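Local coordinates for ABC transporter periplasmic peptide-binding protein (Pseudoalteromonas, PDB 4QFN) that probably captures dipeptides in the periplasm and hands them to an ABC importer, as solute-binding proteins of its family do, at residues A35-V40 with T49-D54; N43-T48 with A138-F143; M379-I384 with Y412-F417; R508-S513 with G525-A530. All coordinates share one frame; numbering follows the deposited sequence.

Overall arrangement
All four contacts are buried, but their chemistry changes with their distance from the ligand. Contacts 1 and 2 share the connection from strand 30-35 to helix 50-60: the first folds it against the start of that helix by hydroxyl and water bonds, the second packs it on the start of helix 141-145, mostly by van der Waals contact. Contact 3 combines an aromatic cluster with an arginine that grips the ligand. These three touch the bound glutamic acid, while contact 4 is a charged side chain holding a late loop to strand 500-513. Contact 1 touches each of the others; contact 2 meets neither contact 3 nor contact 4.

Contact 1 of 4, residues A35-V40 with T49-D54; sequences AEANPV and TGSTID. With GLU (glutamic acid), chain D.
Val40 and Thr52 approach with their side chains at about a right angle, and the Thr52 hydroxyl is the point where they meet. Val40 N donates to Thr52 OG1 at 3.0 Å in a fairly straight bond (163°), and Val40 CG2 rests beside the same OG1 at 3.7 Å. With OG1 beside its own backbone N (chi1 -67°), the hydroxyl faces the loop and the Thr52 methyl CG2 is left 4.3 Å from Pro39 CB. The hydroxyl donates as well: a water accepts from Thr52 OG1 at 2.7 Å and itself donates to Asn38 O, giving OG1 one bond in and one out. One residue earlier on the helix the packing turns apolar, Ser51 CB lying 3.8 Å from Ala37 CB. Glu36 folds back toward Ser51. Its CG sits in the cramped position between N and the carbonyl carbon (chi1 73°), and a further bend brings OE2 alongside Ser51, whose OG gives it a weak hydrogen bond of 3.4 Å; the firmer partner of this carboxylate is Arg383, in a salt bridge. Two waters each donate to both Glu36 and Asp54, which probably eases the repulsion between the two acids. At the helix start Gly50 N donates to the ligand glutamate O at 2.9 Å, where any CB would run into that oxygen. The loop thus leaves strand 30-35 and lies against the first turns of helix 50-60, Pro39 also touching Ile55, while Trp414 and Asn415 of helix 414-422 pack on Ala37 and Val40.

Contact 2 of 4, residues N43-T48 with A138-F143; sequences NPQVTT and ANYPYF. With GLU (glutamic acid), chain D; GLY (glycine), chain C.
The loop leading into helix 50-60 forms part of the dipeptide site here, with Val46, Thr47 and Thr48 laid across Tyr140, Pro141 and Tyr142 at the start of helix 141-145. Carbonyl oxygens do much of the touching. Tyr140 CA makes a CA-H...O contact of 3.4 Å to Gln45 O, which also lies in the plane of the Tyr140 ring, at its edge. The Gln45 side chain runs beside that ring and points the same way, its amide turned 73° from the ring plane. Val46 CG1 comes obliquely to Tyr140 CD1 at 4.2 Å, and the Pro141 ring abuts the Val46 carbonyl, CD to O 3.4 Å. One water bridges the two segments, donating to Gln45 O and Thr47 O and accepting from Tyr142 N.

Thr48 divides its two branches. CG2 crosses Tyr142 at about a right angle, 3.7 Å from its CB, while OG1, set between N and the carbonyl carbon (chi1 54°), donates to the ligand glutamate OE2 at 2.7 Å; Lys457 is a second partner of this hydroxyl. The ligand's peptide N reaches Thr48 O at 3.3 Å. Upstream, Asn43 makes an Asx turn to Gln45 N, and its ND2 returns a bond of 3.0 Å to Gln45 OE1. Helix 115-126 flanks the Gln45 side through Arg124 and Leu125, and Ile53 and Ile56 of helix 50-60 pack on Pro44.

Contact 3 of 4, residues M379-I384 with Y412-F417; sequences MPVSRI and YEWNTF. With GLU (glutamic acid), chain D.
Trp414, in the first turn of helix 414-422, is packed by Met379, Pro380, Val381 and Arg383 of the loop after strand 372-378; this packing backs the binding site, where Arg383 and the edge of Trp414 reach the ligand. Two CH-pi contacts lie over ring faces. Val381 CG2 stands over the five-membered ring of Trp414, 3.9 Å from the centroid, and Met379 CA sits over the face of Phe417. In both aromatics CG is anti to the backbone N (chi1 -178° for Trp414), which brings the ring back toward the loop. Around the rim the packing is apolar: Met379 CB reaches Trp414 CZ3 at 3.9 Å, its sulfur approaches the six-membered ring obliquely as a Met-aromatic contact, and Pro380 crosses the indole at about a right angle.

The charged contact belongs to Arg383. The ligand's terminal carboxylate lies at the edge of the guanidinium, its carbon in plane: NH2 donates to the glutamate O at 2.9 Å (166°), and NE to OXT at 2.9 Å. Trp414 CE2 lies over one guanidinium face, although the planes are 51° apart. Arg383 NH1 ties back to Ser382 O at 3.0 Å and forms a salt bridge with Glu36 OE2. A leucine in its place would probably leave both ligand carboxylate oxygens without this partner and Glu36 without its salt bridge.

Helix 414-422 is N-capped by Glu413, whose OE1 accepts from Thr416 N at 2.8 Å on its syn side but tilted out of the carboxylate plane, while its OE2 accepts from Asn415 N at 3.0 Å from above that plane.

Contact 4 of 4, residues R508-S513 with G525-A530; sequences RFQASS and GAISLA
The guanidinium of Arg508 meets Gly525 and Ala526 at its edge, with Gly525 O near its plane and Ala526 CA in it; the modelled approach of the Ile527 end to this group is too close to be relied on. The contact joins strand 500-513, paired antiparallel with strand 282-287, to the long loop before strand 533-534, so that the last part of the chain is held to a long strand of this periplasmic binding-protein fold. Gly525 O is a shared acceptor. Arg508 NH2 donates to it at 2.9 Å, in the carbonyl plane but bent at the hydrogen (142°), and NH1 adds a weak bond of 3.0 Å to the same Gly525 O. NH1 also reaches Gly522 O, so one guanidinium draws together two carbonyls of the loop. The Arg508 side chain is stretched out from CG to NE, its CG opposite the backbone N (chi1 -169°), and this full length lets it span from strand to loop. Replacing it by a leucine would probably leave the carbonyls of Gly525 and Gly522 without this shared donor and the loop freer to shift.

Gln510, two residues on and pointing to the same side of the strand, packs on the next part of the loop: its NE2 lies 3.8 Å from Ile527 CG1, the two side chains crossing at a slant. The loop has a second tie, to helix 50-60, where Asp54 accepts from Ile527 N. Farther along, Ser528 forms an ST turn, its OG accepting from Ala530 N at 3.2 Å in a nearly straight bond (165°).

Contact 1 of 4, residues A35-V40 with T49-D54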
# COMPACT_ATOMS: atom_id res chain seq x y z
N ALA A 35 14.88 7.43 2.54
CA ALA A 35 13.74 6.56 2.83
C ALA A 35 13.32 6.67 4.29
O ALA A 35 14.16 6.83 5.20
CB ALA A 35 14.10 5.11 2.49
N GLU A 36 12.01 6.57 4.54
CA GLU A 36 11.49 6.77 5.89
C GLU A 36 11.52 5.51 6.76
O GLU A 36 11.24 5.59 7.96
CB GLU A 36 10.08 7.37 5.87
CG GLU A 36 8.96 6.40 5.43
CD GLU A 36 8.82 6.30 3.91
OE1 GLU A 36 9.77 6.68 3.19
OE2 GLU A 36 7.75 5.87 3.43
N ALA A 37 11.83 4.36 6.18
CA ALA A 37 11.87 3.10 6.94
C ALA A 37 12.76 2.05 6.31
O ALA A 37 13.06 2.09 5.12
CB ALA A 37 10.46 2.53 7.14
N ASN A 38 13.18 1.11 7.14
CA ASN A 38 13.90 -0.07 6.70
C ASN A 38 12.97 -0.95 5.85
O ASN A 38 11.78 -1.07 6.14
CB ASN A 38 14.38 -0.81 7.95
CG ASN A 38 15.50 -1.77 7.67
OD1 ASN A 38 15.32 -2.98 7.71
ND2 ASN A 38 16.68 -1.23 7.39
N PRO A 39 13.49 -1.54 4.76
CA PRO A 39 12.67 -2.49 3.99
C PRO A 39 12.45 -3.76 4.81
O PRO A 39 13.42 -4.23 5.39
CB PRO A 39 13.55 -2.81 2.78
CG PRO A 39 14.98 -2.49 3.25
CD PRO A 39 14.81 -1.30 4.15
N VAL A 40 11.24 -4.31 4.87
CA VAL A 40 11.03 -5.53 5.64
C VAL A 40 11.42 -6.79 4.87
O VAL A 40 11.52 -7.88 5.44
CB VAL A 40 9.57 -5.67 6.17
CG1 VAL A 40 9.24 -4.50 7.06
CG2 VAL A 40 8.57 -5.75 5.02
N THR A 49 3.32 -2.63 2.98
CA THR A 49 3.82 -1.36 3.49
C THR A 49 4.53 -0.52 2.42
O THR A 49 5.55 -0.93 1.87
CB THR A 49 4.80 -1.61 4.66
OG1 THR A 49 4.18 -2.45 5.63
CG2 THR A 49 5.20 -0.30 5.31
N GLY A 50 3.99 0.66 2.14
CA GLY A 50 4.52 1.52 1.09
C GLY A 50 6.01 1.79 1.21
O GLY A 50 6.71 1.86 0.20
N SER A 51 6.49 1.93 2.44
CA SER A 51 7.88 2.25 2.71
C SER A 51 8.82 1.24 2.06
O SER A 51 9.88 1.60 1.53
CB SER A 51 8.12 2.20 4.21
OG SER A 51 7.09 2.88 4.86
N THR A 52 8.45 -0.03 2.15
CA THR A 52 9.22 -1.10 1.55
C THR A 52 9.02 -1.13 0.03
O THR A 52 9.99 -1.15 -0.73
CB THR A 52 8.82 -2.45 2.14
OG1 THR A 52 9.23 -2.49 3.51
CG2 THR A 52 9.51 -3.59 1.39
N ILE A 53 7.76 -1.12 -0.39
CA ILE A 53 7.42 -1.17 -1.81
C ILE A 53 8.09 -0.06 -2.61
O ILE A 53 8.54 -0.29 -3.74
CB ILE A 53 5.89 -1.11 -2.01
CG1 ILE A 53 5.23 -2.27 -1.26
CG2 ILE A 53 5.53 -1.20 -3.49
CD1 ILE A 53 5.91 -3.63 -1.53
N ASP A 54 8.17 1.14 -2.02
CA ASP A 54 8.79 2.28 -2.66
C ASP A 54 10.24 2.02 -2.99
O ASP A 54 10.74 2.47 -4.01
CB ASP A 54 8.70 3.53 -1.77
CG ASP A 54 7.35 4.25 -1.91
OD1 ASP A 54 6.57 3.87 -2.81
OD2 ASP A 54 7.08 5.19 -1.14
N GLU D . -0.05 0.71 3.11
CA GLU D . 0.03 1.64 4.24
C GLU D . 1.13 2.68 4.07
O GLU D . 2.14 2.46 3.39
CB GLU D . 0.21 0.88 5.56
CG GLU D . -0.92 -0.07 5.88
CD GLU D . -0.62 -1.51 5.45
OE1 GLU D . -1.35 -2.43 5.90
OE2 GLU D . 0.34 -1.73 4.68
OXT GLU D . 1.03 3.77 4.63
O HOH W 1 6.15 5.15 1.41
O HOH W 2 11.12 3.72 2.84
O HOH W 3 9.33 6.12 0.16
O HOH W 4 9.08 -0.62 5.42

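Contact 2 of 4, residues N43-T48 with A138-F143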
# COMPACT_ATOMS: atom_id res chain seq x y z
N ASN A 43 11.29 -8.94 -1.27
CA ASN A 43 10.18 -9.47 -2.07
C ASN A 43 8.86 -8.75 -1.80
O ASN A 43 8.30 -8.86 -0.71
CB ASN A 43 10.01 -10.96 -1.81
CG ASN A 43 8.92 -11.57 -2.67
OD1 ASN A 43 8.39 -10.90 -3.55
ND2 ASN A 43 8.59 -12.84 -2.42
N PRO A 44 8.33 -8.06 -2.81
CA PRO A 44 7.10 -7.28 -2.66
C PRO A 44 5.90 -8.15 -2.30
O PRO A 44 4.90 -7.60 -1.86
CB PRO A 44 6.90 -6.67 -4.06
CG PRO A 44 8.28 -6.64 -4.65
CD PRO A 44 8.97 -7.85 -4.12
N GLN A 45 5.99 -9.46 -2.51
CA GLN A 45 4.86 -10.34 -2.24
C GLN A 45 4.51 -10.41 -0.76
O GLN A 45 3.38 -10.73 -0.40
CB GLN A 45 5.15 -11.77 -2.73
CG GLN A 45 5.19 -11.97 -4.23
CD GLN A 45 5.54 -13.40 -4.58
OE1 GLN A 45 6.24 -14.08 -3.83
NE2 GLN A 45 5.03 -13.88 -5.72
N VAL A 46 5.47 -10.13 0.10
CA VAL A 46 5.29 -10.40 1.52
C VAL A 46 4.92 -9.20 2.39
O VAL A 46 4.87 -9.32 3.61
CB VAL A 46 6.52 -11.11 2.12
CG1 VAL A 46 6.90 -12.31 1.27
CG2 VAL A 46 7.68 -10.15 2.25
N THR A 47 4.65 -8.05 1.77
CA THR A 47 4.29 -6.86 2.54
C THR A 47 3.31 -5.96 1.77
O THR A 47 3.22 -6.06 0.54
CB THR A 47 5.55 -6.05 2.94
OG1 THR A 47 5.18 -4.93 3.76
CG2 THR A 47 6.28 -5.54 1.71
N THR A 48 2.57 -5.12 2.48
CA THR A 48 1.77 -4.09 1.81
C THR A 48 2.27 -2.69 2.18
O THR A 48 1.72 -1.69 1.75
CB THR A 48 0.26 -4.20 2.19
OG1 THR A 48 0.12 -4.19 3.60
CG2 THR A 48 -0.34 -5.48 1.67
N ALA A 138 5.70 -17.26 5.25
CA ALA A 138 4.53 -17.90 4.64
C ALA A 138 3.31 -16.97 4.64
O ALA A 138 2.17 -17.44 4.69
CB ALA A 138 4.22 -19.20 5.37
N ASN A 139 3.55 -15.66 4.61
CA ASN A 139 2.50 -14.64 4.57
C ASN A 139 2.58 -13.79 3.29
O ASN A 139 3.64 -13.26 2.94
CB ASN A 139 2.63 -13.68 5.75
CG ASN A 139 2.15 -14.27 7.07
OD1 ASN A 139 2.69 -13.97 8.13
ND2 ASN A 139 1.12 -15.12 7.00
N TYR A 140 1.45 -13.64 2.61
CA TYR A 140 1.37 -12.77 1.44
C TYR A 140 0.16 -11.86 1.65
O TYR A 140 -0.92 -12.12 1.12
CB TYR A 140 1.28 -13.57 0.14
CG TYR A 140 2.29 -14.69 0.07
CD1 TYR A 140 3.63 -14.42 -0.21
CD2 TYR A 140 1.93 -16.00 0.33
CE1 TYR A 140 4.58 -15.44 -0.25
CE2 TYR A 140 2.87 -17.03 0.28
CZ TYR A 140 4.18 -16.74 -0.00
OH TYR A 140 5.09 -17.76 -0.04
N PRO A 141 0.35 -10.81 2.45
CA PRO A 141 -0.76 -10.03 3.01
C PRO A 141 -1.70 -9.43 1.98
O PRO A 141 -2.91 -9.50 2.20
CB PRO A 141 -0.06 -8.96 3.86
CG PRO A 141 1.39 -9.01 3.50
CD PRO A 141 1.67 -10.38 2.96
N TYR A 142 -1.21 -8.87 0.89
CA TYR A 142 -2.16 -8.35 -0.09
C TYR A 142 -2.97 -9.47 -0.73
O TYR A 142 -4.20 -9.40 -0.86
CB TYR A 142 -1.48 -7.55 -1.22
CG TYR A 142 -2.54 -6.98 -2.15
CD1 TYR A 142 -3.24 -5.81 -1.81
CD2 TYR A 142 -2.89 -7.62 -3.33
CE1 TYR A 142 -4.22 -5.29 -2.64
CE2 TYR A 142 -3.88 -7.11 -4.16
CZ TYR A 142 -4.54 -5.95 -3.81
OH TYR A 142 -5.52 -5.44 -4.63
N PHE A 143 -2.26 -10.51 -1.17
CA PHE A 143 -2.91 -11.55 -1.96
C PHE A 143 -3.88 -12.39 -1.13
O PHE A 143 -4.94 -12.77 -1.61
CB PHE A 143 -1.86 -12.38 -2.70
CG PHE A 143 -1.17 -11.61 -3.80
CD1 PHE A 143 -1.87 -11.22 -4.93
CD2 PHE A 143 0.17 -11.25 -3.69
CE1 PHE A 143 -1.24 -10.49 -5.96
CE2 PHE A 143 0.81 -10.55 -4.71
CZ PHE A 143 0.09 -10.15 -5.84
N GLU D . -0.05 0.71 3.11
CA GLU D . 0.03 1.64 4.24
C GLU D . 1.13 2.68 4.07
O GLU D . 2.14 2.46 3.39
CB GLU D . 0.21 0.88 5.56
CG GLU D . -0.92 -0.07 5.88
CD GLU D . -0.62 -1.51 5.45
OE1 GLU D . -1.35 -2.43 5.90
OE2 GLU D . 0.34 -1.73 4.68
OXT GLU D . 1.03 3.77 4.63
N GLY C . -0.70 0.45 -0.48
CA GLY C . -0.72 -0.02 0.89
C GLY C . -0.58 1.07 1.94
O GLY C . -0.95 2.23 1.70
O HOH W 5 1.67 -8.60 -0.14

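Contact 3 of 4, residues M379-I384 with Y412-F417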
# COMPACT_ATOMS: atom_id res chain seq x y z
N MET A 379 1.06 6.37 14.11
CA MET A 379 2.21 6.19 13.24
C MET A 379 3.28 7.23 13.52
O MET A 379 2.99 8.41 13.69
CB MET A 379 1.77 6.34 11.76
CG MET A 379 0.31 6.00 11.56
SD MET A 379 -0.17 5.81 9.84
CE MET A 379 -0.85 7.43 9.56
N PRO A 380 4.54 6.79 13.53
CA PRO A 380 5.71 7.65 13.77
C PRO A 380 6.22 8.31 12.50
O PRO A 380 7.12 9.14 12.59
CB PRO A 380 6.75 6.67 14.29
CG PRO A 380 6.45 5.40 13.53
CD PRO A 380 4.94 5.40 13.26
N VAL A 381 5.67 7.97 11.33
CA VAL A 381 6.15 8.58 10.09
C VAL A 381 5.04 9.19 9.28
O VAL A 381 3.88 8.79 9.36
CB VAL A 381 6.91 7.59 9.18
CG1 VAL A 381 8.21 7.18 9.81
CG2 VAL A 381 6.05 6.38 8.85
N SER A 382 5.41 10.20 8.50
CA SER A 382 4.48 10.85 7.61
C SER A 382 4.02 9.88 6.52
O SER A 382 4.82 9.11 6.01
CB SER A 382 5.13 12.09 7.01
OG SER A 382 4.24 12.74 6.12
N ARG A 383 2.72 9.90 6.21
CA ARG A 383 2.15 9.15 5.09
C ARG A 383 1.32 10.12 4.24
O ARG A 383 0.89 11.16 4.74
CB ARG A 383 1.23 8.01 5.58
CG ARG A 383 1.69 7.22 6.80
CD ARG A 383 3.08 6.61 6.61
NE ARG A 383 3.13 5.63 5.53
CZ ARG A 383 4.12 5.54 4.64
NH1 ARG A 383 5.16 6.39 4.68
NH2 ARG A 383 4.08 4.59 3.71
N ILE A 384 1.08 9.77 2.98
CA ILE A 384 0.26 10.60 2.10
C ILE A 384 -1.07 10.93 2.75
O ILE A 384 -1.54 12.06 2.70
CB ILE A 384 -0.06 9.88 0.78
CG1 ILE A 384 1.21 9.53 0.01
CG2 ILE A 384 -0.99 10.73 -0.06
CD1 ILE A 384 0.97 8.59 -1.16
N TYR A 412 5.18 3.18 17.97
CA TYR A 412 6.38 2.36 17.83
C TYR A 412 7.03 2.60 16.48
O TYR A 412 6.43 3.20 15.60
CB TYR A 412 6.02 0.88 17.91
CG TYR A 412 5.37 0.43 19.20
CD1 TYR A 412 6.12 0.24 20.35
CD2 TYR A 412 4.01 0.18 19.25
CE1 TYR A 412 5.53 -0.17 21.53
CE2 TYR A 412 3.40 -0.24 20.43
CZ TYR A 412 4.17 -0.41 21.56
OH TYR A 412 3.59 -0.82 22.74
N GLU A 413 8.26 2.13 16.33
CA GLU A 413 8.92 2.10 15.02
C GLU A 413 7.94 1.58 13.94
O GLU A 413 7.15 0.67 14.17
CB GLU A 413 10.18 1.23 15.09
CG GLU A 413 10.99 1.20 13.80
CD GLU A 413 10.48 0.17 12.81
OE1 GLU A 413 9.92 -0.87 13.25
OE2 GLU A 413 10.63 0.40 11.59
N TRP A 414 8.02 2.18 12.76
CA TRP A 414 7.04 1.96 11.69
C TRP A 414 6.72 0.50 11.40
O TRP A 414 5.56 0.10 11.43
CB TRP A 414 7.50 2.67 10.42
CG TRP A 414 6.60 2.59 9.22
CD1 TRP A 414 6.98 2.32 7.94
CD2 TRP A 414 5.18 2.81 9.18
NE1 TRP A 414 5.89 2.36 7.11
CE2 TRP A 414 4.78 2.66 7.84
CE3 TRP A 414 4.22 3.12 10.14
CZ2 TRP A 414 3.46 2.81 7.44
CZ3 TRP A 414 2.92 3.26 9.75
CH2 TRP A 414 2.55 3.11 8.40
N ASN A 415 7.73 -0.31 11.12
CA ASN A 415 7.46 -1.68 10.75
C ASN A 415 6.91 -2.47 11.94
O ASN A 415 6.03 -3.31 11.77
CB ASN A 415 8.71 -2.35 10.15
CG ASN A 415 9.09 -1.76 8.78
OD1 ASN A 415 8.23 -1.53 7.93
ND2 ASN A 415 10.39 -1.53 8.57
N THR A 416 7.42 -2.20 13.13
CA THR A 416 6.90 -2.83 14.34
C THR A 416 5.44 -2.44 14.54
O THR A 416 4.59 -3.27 14.89
CB THR A 416 7.71 -2.39 15.57
OG1 THR A 416 9.08 -2.74 15.38
CG2 THR A 416 7.18 -3.07 16.84
N PHE A 417 5.18 -1.16 14.35
CA PHE A 417 3.84 -0.60 14.44
C PHE A 417 2.85 -1.38 13.54
O PHE A 417 1.81 -1.83 14.00
CB PHE A 417 3.90 0.87 14.06
CG PHE A 417 2.59 1.60 14.18
CD1 PHE A 417 1.73 1.66 13.10
CD2 PHE A 417 2.25 2.26 15.35
CE1 PHE A 417 0.54 2.35 13.19
CE2 PHE A 417 1.07 2.95 15.45
CZ PHE A 417 0.20 2.99 14.37
N GLU D . -0.05 0.71 3.11
CA GLU D . 0.03 1.64 4.24
C GLU D . 1.13 2.68 4.07
O GLU D . 2.14 2.46 3.39
CB GLU D . 0.21 0.88 5.56
CG GLU D . -0.92 -0.07 5.88
CD GLU D . -0.62 -1.51 5.45
OE1 GLU D . -1.35 -2.43 5.90
OE2 GLU D . 0.34 -1.73 4.68
OXT GLU D . 1.03 3.77 4.63

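Contact 4 of 4, residues R508-S513 with G525-A530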
# COMPACT_ATOMS: atom_id res chain seq x y z
N ARG A 508 -0.13 13.93 -2.45
CA ARG A 508 1.15 13.24 -2.48
C ARG A 508 2.24 14.26 -2.72
O ARG A 508 2.20 14.97 -3.71
CB ARG A 508 1.15 12.20 -3.59
CG ARG A 508 2.30 11.23 -3.55
CD ARG A 508 2.04 10.07 -4.52
NE ARG A 508 2.86 8.91 -4.20
CZ ARG A 508 2.80 7.76 -4.85
NH1 ARG A 508 1.96 7.61 -5.86
NH2 ARG A 508 3.57 6.75 -4.47
N PHE A 509 3.20 14.34 -1.82
CA PHE A 509 4.31 15.28 -1.94
C PHE A 509 5.63 14.51 -2.05
O PHE A 509 5.74 13.41 -1.54
CB PHE A 509 4.44 16.17 -0.70
CG PHE A 509 3.35 17.20 -0.55
CD1 PHE A 509 2.22 16.93 0.21
CD2 PHE A 509 3.49 18.47 -1.10
CE1 PHE A 509 1.23 17.90 0.40
CE2 PHE A 509 2.51 19.43 -0.93
CZ PHE A 509 1.38 19.15 -0.17
N GLN A 510 6.61 15.13 -2.69
CA GLN A 510 7.98 14.61 -2.76
C GLN A 510 8.92 15.77 -3.01
O GLN A 510 8.70 16.60 -3.90
CB GLN A 510 8.13 13.60 -3.90
CG GLN A 510 9.46 12.87 -3.90
CD GLN A 510 9.63 11.95 -5.09
OE1 GLN A 510 9.91 12.40 -6.20
NE2 GLN A 510 9.47 10.65 -4.86
N ALA A 511 9.98 15.82 -2.22
CA ALA A 511 10.99 16.83 -2.41
C ALA A 511 12.22 16.25 -3.10
O ALA A 511 12.60 15.11 -2.85
CB ALA A 511 11.36 17.44 -1.06
N SER A 512 12.84 17.03 -3.97
CA SER A 512 14.04 16.59 -4.65
C SER A 512 14.91 17.77 -5.05
O SER A 512 14.41 18.88 -5.28
CB SER A 512 13.66 15.78 -5.90
OG SER A 512 12.87 16.56 -6.79
N SER A 513 16.21 17.54 -5.12
CA SER A 513 17.11 18.55 -5.65
C SER A 513 16.72 18.86 -7.09
O SER A 513 16.27 17.98 -7.83
CB SER A 513 18.54 18.03 -5.61
OG SER A 513 19.20 18.38 -6.82
N GLY A 525 -0.26 3.61 -6.49
CA GLY A 525 0.91 2.76 -6.61
C GLY A 525 2.18 3.39 -6.10
O GLY A 525 2.22 4.59 -5.79
N ALA A 526 3.22 2.58 -6.03
CA ALA A 526 4.48 2.99 -5.42
C ALA A 526 5.30 3.90 -6.33
O ALA A 526 5.06 3.99 -7.52
CB ALA A 526 5.29 1.76 -5.02
N ILE A 527 6.27 4.58 -5.74
CA ILE A 527 7.21 5.42 -6.45
C ILE A 527 8.07 4.58 -7.39
O ILE A 527 8.37 3.43 -7.10
CB ILE A 527 8.13 6.13 -5.45
CG1 ILE A 527 7.50 7.45 -5.00
CG2 ILE A 527 9.48 6.42 -6.07
CD1 ILE A 527 6.42 7.29 -4.01
N SER A 528 8.46 5.15 -8.52
CA SER A 528 9.40 4.50 -9.42
C SER A 528 10.55 5.42 -9.74
O SER A 528 10.33 6.58 -10.06
CB SER A 528 8.74 4.10 -10.74
OG SER A 528 9.69 3.48 -11.60
N LEU A 529 11.76 4.89 -9.66
CA LEU A 529 12.94 5.62 -10.09
C LEU A 529 13.50 5.10 -11.42
O LEU A 529 14.61 5.46 -11.82
CB LEU A 529 14.02 5.59 -9.00
CG LEU A 529 13.56 6.11 -7.63
CD1 LEU A 529 14.68 6.03 -6.63
CD2 LEU A 529 13.04 7.53 -7.74
N ALA A 530 12.72 4.26 -12.10
CA ALA A 530 13.19 3.60 -13.32
C ALA A 530 13.68 4.57 -14.39
O ALA A 530 14.52 4.21 -15.20
CB ALA A 530 12.11 2.68 -13.91